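Putative oxidoreductase (Salmonella enterica subsp. enterica serovar Typhimurium, PDB 3NX4) binds NADP and probably acts as an NADPH-dependent acryloyl-CoA reductase of the medium-chain dehydrogenase/reductase superfamily. Local coordinates at residues 207-218 with 229-240. Residues are numbered along the deposited sequence; the frame is centred on the assembly and turned at random.
Sequences LEKQLWAGAIDT and AQMNYGGCVAAC. With NAP (NADP nicotinamide-adenine-dinucleotide phosphate), chain C.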
loop_
_atom_site.group_PDB
_atom_site.type_symbol
_atom_site.label_atom_id
_atom_site.label_comp_id
_atom_site.label_asym_id
_atom_site.label_seq_id
_atom_site.Cartn_x
_atom_site.Cartn_y
_atom_site.Cartn_z
ATOM N N LEU A 207 -15.524 3.283 4.612
ATOM C CA LEU A 207 -15.689 3.266 3.159
ATOM C C LEU A 207 -16.631 4.391 2.734
ATOM O O LEU A 207 -17.724 4.535 3.288
ATOM C CB LEU A 207 -16.255 1.915 2.688
ATOM C CG LEU A 207 -15.345 0.684 2.777
ATOM C CD1 LEU A 207 -16.082 -0.539 2.251
ATOM C CD2 LEU A 207 -14.022 0.896 2.017
ATOM N N GLU A 208 -16.198 5.185 1.759
ATOM C CA GLU A 208 -17.011 6.248 1.167
ATOM C C GLU A 208 -17.318 5.857 -0.275
ATOM O O GLU A 208 -16.905 4.792 -0.734
ATOM C CB GLU A 208 -16.239 7.569 1.170
ATOM C CG GLU A 208 -15.872 8.098 2.557
ATOM C CD GLU A 208 -17.016 8.843 3.212
ATOM O OE1 GLU A 208 -18.068 8.994 2.557
ATOM O OE2 GLU A 208 -16.865 9.270 4.378
ATOM N N LYS A 209 -18.016 6.717 -1.007
ATOM C CA LYS A 209 -18.265 6.413 -2.409
ATOM C C LYS A 209 -16.939 6.372 -3.161
ATOM O O LYS A 209 -16.018 7.126 -2.849
ATOM C CB LYS A 209 -19.212 7.424 -3.062
ATOM C CG LYS A 209 -19.473 7.111 -4.532
ATOM C CD LYS A 209 -20.734 7.773 -5.063
ATOM C CE LYS A 209 -20.540 9.254 -5.319
ATOM N NZ LYS A 209 -21.709 9.803 -6.058
ATOM N N GLN A 210 -16.844 5.466 -4.127
ATOM C CA GLN A 210 -15.625 5.297 -4.906
ATOM C C GLN A 210 -15.478 6.424 -5.896
ATOM O O GLN A 210 -16.316 6.567 -6.783
ATOM C CB GLN A 210 -15.659 3.961 -5.655
ATOM C CG GLN A 210 -15.631 2.757 -4.728
ATOM C CD GLN A 210 -15.765 1.433 -5.472
ATOM O OE1 GLN A 210 -14.966 1.107 -6.347
ATOM N NE2 GLN A 210 -16.797 0.682 -5.137
ATOM N N LEU A 211 -14.405 7.205 -5.750
ATOM C CA LEU A 211 -14.161 8.374 -6.602
ATOM C C LEU A 211 -12.896 8.314 -7.468
ATOM O O LEU A 211 -12.903 8.809 -8.600
ATOM C CB LEU A 211 -14.086 9.661 -5.761
ATOM C CG LEU A 211 -15.245 9.935 -4.794
ATOM C CD1 LEU A 211 -14.962 11.193 -3.970
ATOM C CD2 LEU A 211 -16.561 10.044 -5.557
ATOM N N TRP A 212 -11.810 7.755 -6.931
ATOM C CA TRP A 212 -10.481 7.946 -7.521
ATOM C C TRP A 212 -9.827 6.651 -8.016
ATOM O O TRP A 212 -9.800 5.669 -7.296
ATOM C CB TRP A 212 -9.524 8.575 -6.498
ATOM C CG TRP A 212 -10.134 9.631 -5.640
ATOM C CD1 TRP A 212 -10.290 9.598 -4.284
ATOM C CD2 TRP A 212 -10.667 10.890 -6.080
ATOM N NE1 TRP A 212 -10.904 10.762 -3.847
ATOM C CE2 TRP A 212 -11.141 11.570 -4.932
ATOM C CE3 TRP A 212 -10.814 11.497 -7.332
ATOM C CZ2 TRP A 212 -11.743 12.831 -5.003
ATOM C CZ3 TRP A 212 -11.406 12.769 -7.395
ATOM C CH2 TRP A 212 -11.864 13.411 -6.237
ATOM N N ALA A 213 -9.264 6.677 -9.223
ATOM C CA ALA A 213 -8.463 5.550 -9.716
ATOM C C ALA A 213 -7.076 5.572 -9.067
ATOM O O ALA A 213 -6.483 4.529 -8.787
ATOM C CB ALA A 213 -8.334 5.602 -11.238
ATOM N N GLY A 214 -6.559 6.769 -8.832
ATOM C CA GLY A 214 -5.240 6.936 -8.241
ATOM C C GLY A 214 -5.200 8.180 -7.367
ATOM O O GLY A 214 -6.102 9.031 -7.407
ATOM N N ALA A 215 -4.153 8.298 -6.566
ATOM C CA ALA A 215 -3.993 9.484 -5.749
ATOM C C ALA A 215 -2.532 9.711 -5.423
ATOM O O ALA A 215 -1.760 8.776 -5.269
ATOM C CB ALA A 215 -4.829 9.396 -4.460
ATOM N N ILE A 216 -2.164 10.978 -5.322
ATOM C CA ILE A 216 -0.831 11.345 -4.883
ATOM C C ILE A 216 -1.062 12.201 -3.647
ATOM O O ILE A 216 -1.659 13.281 -3.739
ATOM C CB ILE A 216 -0.081 12.128 -5.988
ATOM C CG1 ILE A 216 0.107 11.229 -7.223
ATOM C CG2 ILE A 216 1.259 12.658 -5.462
ATOM C CD1 ILE A 216 1.004 11.831 -8.332
ATOM N N ASP A 217 -0.638 11.701 -2.490
ATOM C CA ASP A 217 -0.908 12.382 -1.230
ATOM C C ASP A 217 0.334 12.969 -0.585
ATOM O O ASP A 217 1.340 12.275 -0.403
ATOM C CB ASP A 217 -1.573 11.454 -0.218
ATOM C CG ASP A 217 -1.808 12.147 1.122
ATOM O OD1 ASP A 217 -2.643 13.090 1.183
ATOM O OD2 ASP A 217 -1.137 11.770 2.107
ATOM N N THR A 218 0.254 14.252 -0.253
ATOM C CA THR A 218 1.332 14.977 0.387
ATOM C C THR A 218 0.945 15.464 1.784
ATOM O O THR A 218 1.730 16.097 2.452
ATOM C CB THR A 218 1.701 16.213 -0.438
ATOM O OG1 THR A 218 0.654 17.175 -0.333
ATOM C CG2 THR A 218 1.906 15.851 -1.897
ATOM N N ALA A 229 -10.548 6.048 1.831
ATOM C CA ALA A 229 -11.947 5.602 1.890
ATOM C C ALA A 229 -12.715 5.838 0.581
ATOM O O ALA A 229 -13.785 5.249 0.359
ATOM C CB ALA A 229 -12.684 6.274 3.079
ATOM N N GLN A 230 -12.152 6.688 -0.276
ATOM C CA GLN A 230 -12.761 7.087 -1.543
ATOM C C GLN A 230 -12.143 6.423 -2.779
ATOM O O GLN A 230 -12.487 6.776 -3.912
ATOM C CB GLN A 230 -12.610 8.607 -1.724
ATOM C CG GLN A 230 -13.464 9.450 -0.761
ATOM C CD GLN A 230 -13.160 10.941 -0.859
ATOM O OE1 GLN A 230 -12.084 11.340 -1.293
ATOM N NE2 GLN A 230 -14.119 11.770 -0.442
HETATM N N MSE A 231 -11.199 5.511 -2.579
HETATM C CA MSE A 231 -10.523 4.880 -3.722
HETATM C C MSE A 231 -11.425 3.891 -4.462
HETATM O O MSE A 231 -12.173 3.117 -3.840
HETATM C CB MSE A 231 -9.241 4.158 -3.279
HETATM C CG MSE A 231 -8.214 5.062 -2.607
HETATM SE SE MSE A 231 -7.707 6.626 -3.693
HETATM C CE MSE A 231 -7.137 5.732 -5.329
ATOM N N ASN A 232 -11.340 3.905 -5.788
ATOM C CA ASN A 232 -11.976 2.867 -6.583
ATOM C C ASN A 232 -11.413 1.499 -6.185
ATOM O O ASN A 232 -10.280 1.391 -5.726
ATOM C CB ASN A 232 -11.679 3.062 -8.073
ATOM C CG ASN A 232 -12.381 4.265 -8.677
ATOM O OD1 ASN A 232 -13.277 4.862 -8.078
ATOM N ND2 ASN A 232 -11.990 4.603 -9.897
ATOM N N TYR A 233 -12.200 0.453 -6.381
ATOM C CA TYR A 233 -11.672 -0.898 -6.259
ATOM C C TYR A 233 -10.384 -1.067 -7.090
ATOM O O TYR A 233 -10.354 -0.723 -8.278
ATOM C CB TYR A 233 -12.738 -1.891 -6.706
ATOM C CG TYR A 233 -12.361 -3.312 -6.418
ATOM C CD1 TYR A 233 -11.520 -4.014 -7.281
ATOM C CD2 TYR A 233 -12.841 -3.957 -5.285
ATOM C CE1 TYR A 233 -11.163 -5.329 -7.016
ATOM C CE2 TYR A 233 -12.497 -5.283 -5.016
ATOM C CZ TYR A 233 -11.658 -5.957 -5.888
ATOM O OH TYR A 233 -11.308 -7.266 -5.628
ATOM N N GLY A 234 -9.319 -1.582 -6.470
ATOM C CA GLY A 234 -8.036 -1.748 -7.150
ATOM C C GLY A 234 -7.243 -0.453 -7.355
ATOM O O GLY A 234 -6.219 -0.435 -8.036
ATOM N N GLY A 235 -7.709 0.638 -6.758
ATOM C CA GLY A 235 -7.023 1.921 -6.869
ATOM C C GLY A 235 -5.687 1.943 -6.135
ATOM O O GLY A 235 -5.419 1.077 -5.302
ATOM N N CYS A 236 -4.844 2.927 -6.452
ATOM C CA CYS A 236 -3.545 3.076 -5.793
ATOM C C CYS A 236 -3.320 4.494 -5.271
ATOM O O CYS A 236 -3.511 5.474 -5.990
ATOM C CB CYS A 236 -2.412 2.721 -6.764
ATOM S SG CYS A 236 -0.714 2.938 -6.057
ATOM N N VAL A 237 -2.892 4.596 -4.022
ATOM C CA VAL A 237 -2.466 5.872 -3.480
ATOM C C VAL A 237 -0.950 5.882 -3.325
ATOM O O VAL A 237 -0.393 5.020 -2.647
ATOM C CB VAL A 237 -3.056 6.120 -2.081
ATOM C CG1 VAL A 237 -2.574 7.490 -1.558
ATOM C CG2 VAL A 237 -4.571 6.050 -2.115
ATOM N N ALA A 238 -0.284 6.854 -3.950
ATOM C CA ALA A 238 1.134 7.095 -3.705
ATOM C C ALA A 238 1.246 8.169 -2.617
ATOM O O ALA A 238 0.803 9.294 -2.798
ATOM C CB ALA A 238 1.850 7.539 -5.002
ATOM N N ALA A 239 1.808 7.803 -1.472
ATOM C CA ALA A 239 1.871 8.706 -0.332
ATOM C C ALA A 239 3.310 9.122 -0.075
ATOM O O ALA A 239 4.197 8.264 0.042
ATOM C CB ALA A 239 1.294 8.019 0.910
ATOM N N CYS A 240 3.549 10.425 0.039
ATOM C CA CYS A 240 4.911 10.905 0.248
ATOM C C CYS A 240 5.031 11.969 1.338
ATOM O O CYS A 240 6.141 12.402 1.656
ATOM C CB CYS A 240 5.479 11.457 -1.064
ATOM S SG CYS A 240 4.670 13.028 -1.556
HETATM P PA NAP C . 4.632 22.247 0.412
HETATM O O1A NAP C . 5.103 22.967 -0.782
HETATM O O2A NAP C . 4.603 22.982 1.686
HETATM O O5B NAP C . 3.216 21.567 0.120
HETATM C C5B NAP C . 2.452 21.102 1.197
HETATM C C4B NAP C . 1.014 21.461 0.853
HETATM O O4B NAP C . 0.162 20.840 1.776
HETATM C C3B NAP C . 0.746 22.965 0.952
HETATM O O3B NAP C . 0.930 23.590 -0.304
HETATM C C2B NAP C . -0.711 23.020 1.369
HETATM O O2B NAP C . -1.482 22.982 0.192
HETATM C C1B NAP C . -0.921 21.703 2.096
HETATM N N9A NAP C . -0.925 21.875 3.556
HETATM C C8A NAP C . -0.037 22.596 4.316
HETATM N N7A NAP C . -0.394 22.462 5.617
HETATM C C5A NAP C . -1.476 21.660 5.693
HETATM C C6A NAP C . -2.240 21.204 6.759
HETATM N N6A NAP C . -1.951 21.551 8.007
HETATM N N1A NAP C . -3.307 20.377 6.513
HETATM C C2A NAP C . -3.622 20.010 5.221
HETATM N N3A NAP C . -2.867 20.471 4.163
HETATM C C4A NAP C . -1.816 21.284 4.401
HETATM O O3 NAP C . 5.569 20.952 0.657
HETATM P PN NAP C . 6.330 20.026 -0.407
HETATM O O1N NAP C . 7.754 20.420 -0.507
HETATM O O2N NAP C . 5.494 20.007 -1.629
HETATM O O5D NAP C . 6.212 18.622 0.375
HETATM C C5D NAP C . 4.931 18.084 0.601
HETATM C C4D NAP C . 5.018 16.987 1.651
HETATM O O4D NAP C . 5.780 15.930 1.120
HETATM C C3D NAP C . 5.745 17.457 2.899
HETATM O O3D NAP C . 5.154 16.854 4.030
HETATM C C2D NAP C . 7.152 16.935 2.724
HETATM O O2D NAP C . 7.762 16.665 3.963
HETATM C C1D NAP C . 6.877 15.653 1.964
HETATM N N1N NAP C . 8.002 15.184 1.145
HETATM C C2N NAP C . 8.536 13.961 1.435
HETATM C C3N NAP C . 9.588 13.439 0.689
HETATM C C7N NAP C . 9.763 11.945 0.709
HETATM O O7N NAP C . 11.045 11.385 0.591
HETATM N N7N NAP C . 8.682 11.186 0.842
HETATM C C4N NAP C . 10.097 14.186 -0.373
HETATM C C5N NAP C . 9.539 15.439 -0.665
HETATM C C6N NAP C . 8.479 15.922 0.100
HETATM P P2B NAP C . -2.883 23.793 0.093
HETATM O O1X NAP C . -3.260 23.836 -1.363
HETATM O O2X NAP C . -3.947 23.062 0.877
HETATM O O3X NAP C . -2.660 25.176 0.642
HETATM O O HOH W 1 -16.848 10.961 0.440
HETATM O O HOH W 2 -15.409 5.587 -9.682
HETATM O O HOH W 3 -12.332 7.863 -11.048
#
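W212 and Q230 meet just ahead of two neighbouring parallel strands of the Rossmann fold. The indole N-H of W212 gives a hydrogen bond to OE1 of Q230 (NE1 to OE1, 2.9 Å); the acceptor lies at the edge of the indole, in its plane, although the donor stands above the amide plane, the two planes being 64° apart. Q230 O takes two backbone donors, L211 N and W212 N, which arrive from opposite faces of its carbonyl plane. A Met-aromatic contact adds selenomethionine M231, whose SE sits at the indole edge, 5.0 Å from the five-membered ring centroid; bends at chi2 and chi3 bring its CE against G214 CA. Q210, extended beyond CG, reaches the type II turn N232 to G235, where its OE1 accepts from Y233 N at 2.8 Å.

Onward, strands 214-217 and 235-239 run 13° from parallel, laddered by A215 N to C236 O, A238 N to A215 O and D217 N to A238 O, helix 221-229 making the right-handed crossover. The D217 carboxylate is held by hydrogen bonds from OD1 to T153 OG1 and OD2 to G220 N. T218 and C240 line the NADP pocket, while C240 N donates to D217 O at 2.9 Å, nearly straight at 172°.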